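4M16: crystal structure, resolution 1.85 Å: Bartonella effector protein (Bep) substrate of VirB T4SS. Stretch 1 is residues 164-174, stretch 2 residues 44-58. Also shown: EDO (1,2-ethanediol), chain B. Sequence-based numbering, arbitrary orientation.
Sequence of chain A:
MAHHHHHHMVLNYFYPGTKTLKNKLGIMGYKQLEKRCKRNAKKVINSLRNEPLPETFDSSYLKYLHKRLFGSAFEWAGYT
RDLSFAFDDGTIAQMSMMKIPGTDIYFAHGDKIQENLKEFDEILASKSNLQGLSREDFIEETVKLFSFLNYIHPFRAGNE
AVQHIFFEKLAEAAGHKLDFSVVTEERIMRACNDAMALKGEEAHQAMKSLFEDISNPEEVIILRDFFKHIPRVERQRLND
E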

# COMPACT_ATOMS: atom_id res chain seq x y z
N HIS A 164 0.14 1.37 4.47
CA HIS A 164 0.53 1.89 5.75
C HIS A 164 -0.66 2.07 6.69
O HIS A 164 -0.62 1.62 7.83
CB HIS A 164 1.32 3.19 5.66
CG HIS A 164 2.60 3.04 4.92
ND1 HIS A 164 3.24 4.10 4.32
CD2 HIS A 164 3.30 1.94 4.59
CE1 HIS A 164 4.31 3.66 3.70
NE2 HIS A 164 4.37 2.35 3.85
N ILE A 165 -1.70 2.79 6.26
CA ILE A 165 -2.84 3.03 7.16
C ILE A 165 -3.57 1.71 7.46
O ILE A 165 -4.04 1.50 8.56
CB ILE A 165 -3.79 4.15 6.63
CG1 ILE A 165 -4.92 4.43 7.60
CG2 ILE A 165 -4.35 3.85 5.25
CD1 ILE A 165 -4.41 5.03 8.90
N PHE A 166 -3.68 0.84 6.48
CA PHE A 166 -4.32 -0.48 6.67
C PHE A 166 -3.62 -1.21 7.80
O PHE A 166 -4.29 -1.71 8.71
CB PHE A 166 -4.27 -1.31 5.39
CG PHE A 166 -4.91 -2.68 5.50
CD1 PHE A 166 -4.21 -3.74 6.03
CD2 PHE A 166 -6.19 -2.91 4.99
CE1 PHE A 166 -4.77 -5.00 6.09
CE2 PHE A 166 -6.76 -4.19 5.03
CZ PHE A 166 -6.04 -5.23 5.59
N PHE A 167 -2.28 -1.25 7.77
CA PHE A 167 -1.56 -1.98 8.78
C PHE A 167 -1.54 -1.28 10.16
O PHE A 167 -1.48 -1.92 11.18
CB PHE A 167 -0.15 -2.35 8.30
CG PHE A 167 -0.15 -3.66 7.58
CD1 PHE A 167 -0.52 -3.72 6.25
CD2 PHE A 167 0.14 -4.82 8.24
CE1 PHE A 167 -0.58 -4.93 5.58
CE2 PHE A 167 0.11 -6.05 7.57
CZ PHE A 167 -0.29 -6.11 6.25
N GLU A 168 -1.64 0.04 10.17
CA GLU A 168 -1.72 0.78 11.42
C GLU A 168 -3.08 0.48 12.11
O GLU A 168 -3.13 0.26 13.33
CB GLU A 168 -1.48 2.29 11.17
CG GLU A 168 -0.05 2.59 10.71
CD GLU A 168 0.22 4.07 10.39
OE1 GLU A 168 -0.71 4.76 9.97
OE2 GLU A 168 1.37 4.53 10.50
N LYS A 169 -4.16 0.46 11.32
CA LYS A 169 -5.50 0.11 11.80
C LYS A 169 -5.56 -1.38 12.26
O LYS A 169 -6.14 -1.72 13.31
CB LYS A 169 -6.56 0.42 10.74
CG LYS A 169 -6.73 1.93 10.47
CD LYS A 169 -7.63 2.58 11.51
CE LYS A 169 -8.65 3.52 10.86
NZ LYS A 169 -9.91 3.90 11.64
N LEU A 170 -4.93 -2.26 11.48
CA LEU A 170 -4.83 -3.66 11.87
C LEU A 170 -4.13 -3.85 13.20
O LEU A 170 -4.57 -4.65 14.03
CB LEU A 170 -4.11 -4.45 10.77
CG LEU A 170 -3.91 -5.95 10.96
CD1 LEU A 170 -5.23 -6.63 10.84
CD2 LEU A 170 -2.95 -6.57 9.95
N ALA A 171 -2.99 -3.19 13.41
CA ALA A 171 -2.30 -3.29 14.66
C ALA A 171 -3.12 -2.72 15.85
O ALA A 171 -3.14 -3.31 16.95
CB ALA A 171 -0.95 -2.57 14.61
N GLU A 172 -3.73 -1.55 15.66
CA GLU A 172 -4.59 -0.99 16.70
C GLU A 172 -5.67 -2.01 17.13
O GLU A 172 -5.91 -2.21 18.33
CB GLU A 172 -5.31 0.26 16.20
CG GLU A 172 -6.00 1.03 17.29
CD GLU A 172 -6.80 2.19 16.76
OE1 GLU A 172 -6.69 2.57 15.58
OE2 GLU A 172 -7.56 2.75 17.55
N ALA A 173 -6.29 -2.65 16.14
CA ALA A 173 -7.38 -3.58 16.42
C ALA A 173 -6.93 -4.85 17.16
O ALA A 173 -7.69 -5.45 17.92
CB ALA A 173 -8.10 -3.92 15.15
N ALA A 174 -5.67 -5.20 16.93
CA ALA A 174 -5.03 -6.40 17.48
C ALA A 174 -4.35 -6.17 18.83
O ALA A 174 -3.80 -7.09 19.41
CB ALA A 174 -4.03 -6.90 16.45
C1 EDO B . 0.08 7.59 7.59
O1 EDO B . -0.18 6.20 7.32
C2 EDO B . 1.56 7.83 7.93
O2 EDO B . 2.10 6.90 8.88
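Stretch 2 (44-58) VINSLRNEPLPETFD

Stretch 2 packs against one side of the stretch 1 helix through a largely apolar contact, anchored by a single direct hydrogen bond from Lys169 and burying 627 Å² in all. It enters as a helix (44-48) that begins earlier in the chain, whose axis runs nearly parallel to that of 164-174, at 12° and in the same N-to-C sense, with a closest approach of 12.0 Å. A type I turn spans Leu48 to Glu51, and beyond it the chain continues through Pro52, Leu53 and Pro54 with extended backbone angles (psi near 150-166°). The register advances in the same direction along both stretches: Ile165 faces Ile45 (CA to CA 7.5 Å), Lys169 faces Leu53 (CA to CA 6.7 Å) and Leu170 faces Phe57 (CA to CA 6.9 Å). At the start, Ile165 CB meets Ile45 CD1 at 3.8 Å and Ile165 CG1 lies 4.1 Å from Leu48 CD1. Lys169, with chi1 and chi2 both m, reaches the turn, where NZ donates to Leu48 O at 2.8 Å; Glu51 O is 3.2 Å from Lys169 NZ, but the angle is too poor for a hydrogen bond. A water links the same amine to Pro52, accepting from Lys169 NZ (3.0 Å) and donating to Pro52 O (3.1 Å). Leu53 follows, its CD1 3.8 Å from Ala173 CB and its CD2 3.6 Å from Glu172 OE1. The CA-to-CB bond of Phe57 (chi1 m) points toward the helix. Leu170 covers one face of its ring, with Leu170 CD1 3.5 Å from Phe57 CG and a CH-pi contact from Leu170 CA, while Ala173 CB approaches Phe57 CE1 at 3.7 Å. The edge of Phe57 is directed at the face of Phe166, planes at 87°. At the edge of the Phe166 ring, CE2 lies 3.4 Å from Asp58 O; Asp58, whose CA-to-CB bond points away, caps with its side chain a backbone N just past the stretch.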

# COMPACT_ATOMS: atom_id res chain seq x y z
N VAL A 44 -7.37 13.02 5.05
CA VAL A 44 -8.22 11.82 5.21
C VAL A 44 -7.68 10.94 6.33
O VAL A 44 -8.45 10.44 7.15
CB VAL A 44 -8.35 11.03 3.91
CG1 VAL A 44 -8.93 9.66 4.15
CG2 VAL A 44 -9.19 11.79 2.91
N ILE A 45 -6.35 10.77 6.37
CA ILE A 45 -5.69 10.00 7.45
C ILE A 45 -6.11 10.58 8.80
O ILE A 45 -6.45 9.84 9.71
CB ILE A 45 -4.15 10.03 7.33
CG1 ILE A 45 -3.71 9.35 6.05
CG2 ILE A 45 -3.46 9.47 8.59
CD1 ILE A 45 -3.97 7.89 6.01
N ASN A 46 -6.16 11.90 8.89
CA ASN A 46 -6.63 12.57 10.08
C ASN A 46 -8.05 12.20 10.50
O ASN A 46 -8.26 11.92 11.68
CB ASN A 46 -6.51 14.08 9.97
CG ASN A 46 -5.08 14.54 9.89
OD1 ASN A 46 -4.16 13.77 10.14
ND2 ASN A 46 -4.88 15.79 9.49
N SER A 47 -8.97 12.16 9.55
CA SER A 47 -10.39 11.79 9.81
C SER A 47 -10.45 10.36 10.36
O SER A 47 -11.14 10.08 11.38
CB SER A 47 -11.21 11.91 8.54
OG SER A 47 -12.54 11.45 8.74
N LEU A 48 -9.69 9.47 9.72
CA LEU A 48 -9.72 8.05 10.05
C LEU A 48 -9.35 7.77 11.50
O LEU A 48 -9.65 6.68 12.04
CB LEU A 48 -8.83 7.26 9.08
CG LEU A 48 -9.25 7.22 7.62
CD1 LEU A 48 -8.17 6.78 6.68
CD2 LEU A 48 -10.44 6.29 7.41
N ARG A 49 -8.71 8.75 12.16
CA ARG A 49 -8.26 8.55 13.54
C ARG A 49 -9.49 8.44 14.46
O ARG A 49 -9.48 7.68 15.40
CB ARG A 49 -7.35 9.70 13.98
N ASN A 50 -10.56 9.18 14.17
CA ASN A 50 -11.78 9.12 15.02
C ASN A 50 -12.92 8.32 14.38
O ASN A 50 -14.10 8.45 14.81
CB ASN A 50 -12.29 10.53 15.35
CG ASN A 50 -11.35 11.29 16.23
OD1 ASN A 50 -10.41 10.71 16.76
ND2 ASN A 50 -11.60 12.59 16.42
N GLU A 51 -12.58 7.51 13.37
CA GLU A 51 -13.52 6.54 12.78
C GLU A 51 -13.30 5.15 13.35
O GLU A 51 -12.18 4.80 13.72
CB GLU A 51 -13.32 6.47 11.27
CG GLU A 51 -13.68 7.76 10.63
CD GLU A 51 -13.38 7.76 9.15
OE1 GLU A 51 -13.64 6.73 8.49
OE2 GLU A 51 -12.94 8.84 8.68
N PRO A 52 -14.38 4.36 13.40
CA PRO A 52 -14.26 3.07 14.02
C PRO A 52 -13.42 2.17 13.16
O PRO A 52 -13.29 2.37 11.96
CB PRO A 52 -15.69 2.54 14.10
CG PRO A 52 -16.58 3.65 13.78
CD PRO A 52 -15.78 4.80 13.28
N LEU A 53 -12.83 1.20 13.81
CA LEU A 53 -12.12 0.14 13.10
C LEU A 53 -13.13 -0.80 12.46
O LEU A 53 -14.23 -0.95 12.99
CB LEU A 53 -11.36 -0.67 14.15
CG LEU A 53 -10.32 0.07 14.99
CD1 LEU A 53 -10.02 -0.76 16.22
CD2 LEU A 53 -9.10 0.30 14.14
N PRO A 54 -12.80 -1.46 11.36
CA PRO A 54 -13.75 -2.42 10.77
C PRO A 54 -13.73 -3.70 11.57
O PRO A 54 -12.79 -3.94 12.31
CB PRO A 54 -13.14 -2.69 9.39
CG PRO A 54 -11.66 -2.58 9.64
CD PRO A 54 -11.47 -1.52 10.71
N GLU A 55 -14.72 -4.56 11.35
CA GLU A 55 -14.67 -5.91 11.92
C GLU A 55 -13.69 -6.82 11.20
O GLU A 55 -13.07 -7.67 11.80
CB GLU A 55 -16.05 -6.55 11.84
CG GLU A 55 -16.10 -7.94 12.44
CD GLU A 55 -17.46 -8.61 12.28
OE1 GLU A 55 -18.34 -8.01 11.62
OE2 GLU A 55 -17.63 -9.73 12.82
N THR A 56 -13.56 -6.63 9.90
CA THR A 56 -12.75 -7.53 9.09
C THR A 56 -11.76 -6.73 8.31
O THR A 56 -12.14 -5.79 7.58
CB THR A 56 -13.64 -8.33 8.13
OG1 THR A 56 -14.59 -9.01 8.93
CG2 THR A 56 -12.84 -9.35 7.26
N PHE A 57 -10.49 -7.07 8.50
CA PHE A 57 -9.45 -6.56 7.67
C PHE A 57 -9.35 -7.49 6.43
O PHE A 57 -8.97 -8.67 6.52
CB PHE A 57 -8.17 -6.42 8.49
CG PHE A 57 -8.25 -5.34 9.51
CD1 PHE A 57 -8.86 -5.57 10.71
CD2 PHE A 57 -7.80 -4.05 9.23
CE1 PHE A 57 -8.98 -4.56 11.66
CE2 PHE A 57 -7.92 -3.04 10.18
CZ PHE A 57 -8.51 -3.29 11.40
N ASP A 58 -9.71 -6.94 5.28
CA ASP A 58 -9.60 -7.65 4.02
C ASP A 58 -9.34 -6.63 2.87
O ASP A 58 -9.25 -5.41 3.07
CB ASP A 58 -10.88 -8.52 3.77
CG ASP A 58 -12.13 -7.71 3.77
OD1 ASP A 58 -12.05 -6.45 3.82
OD2 ASP A 58 -13.23 -8.33 3.68
O HOH W 1 -11.53 2.67 9.45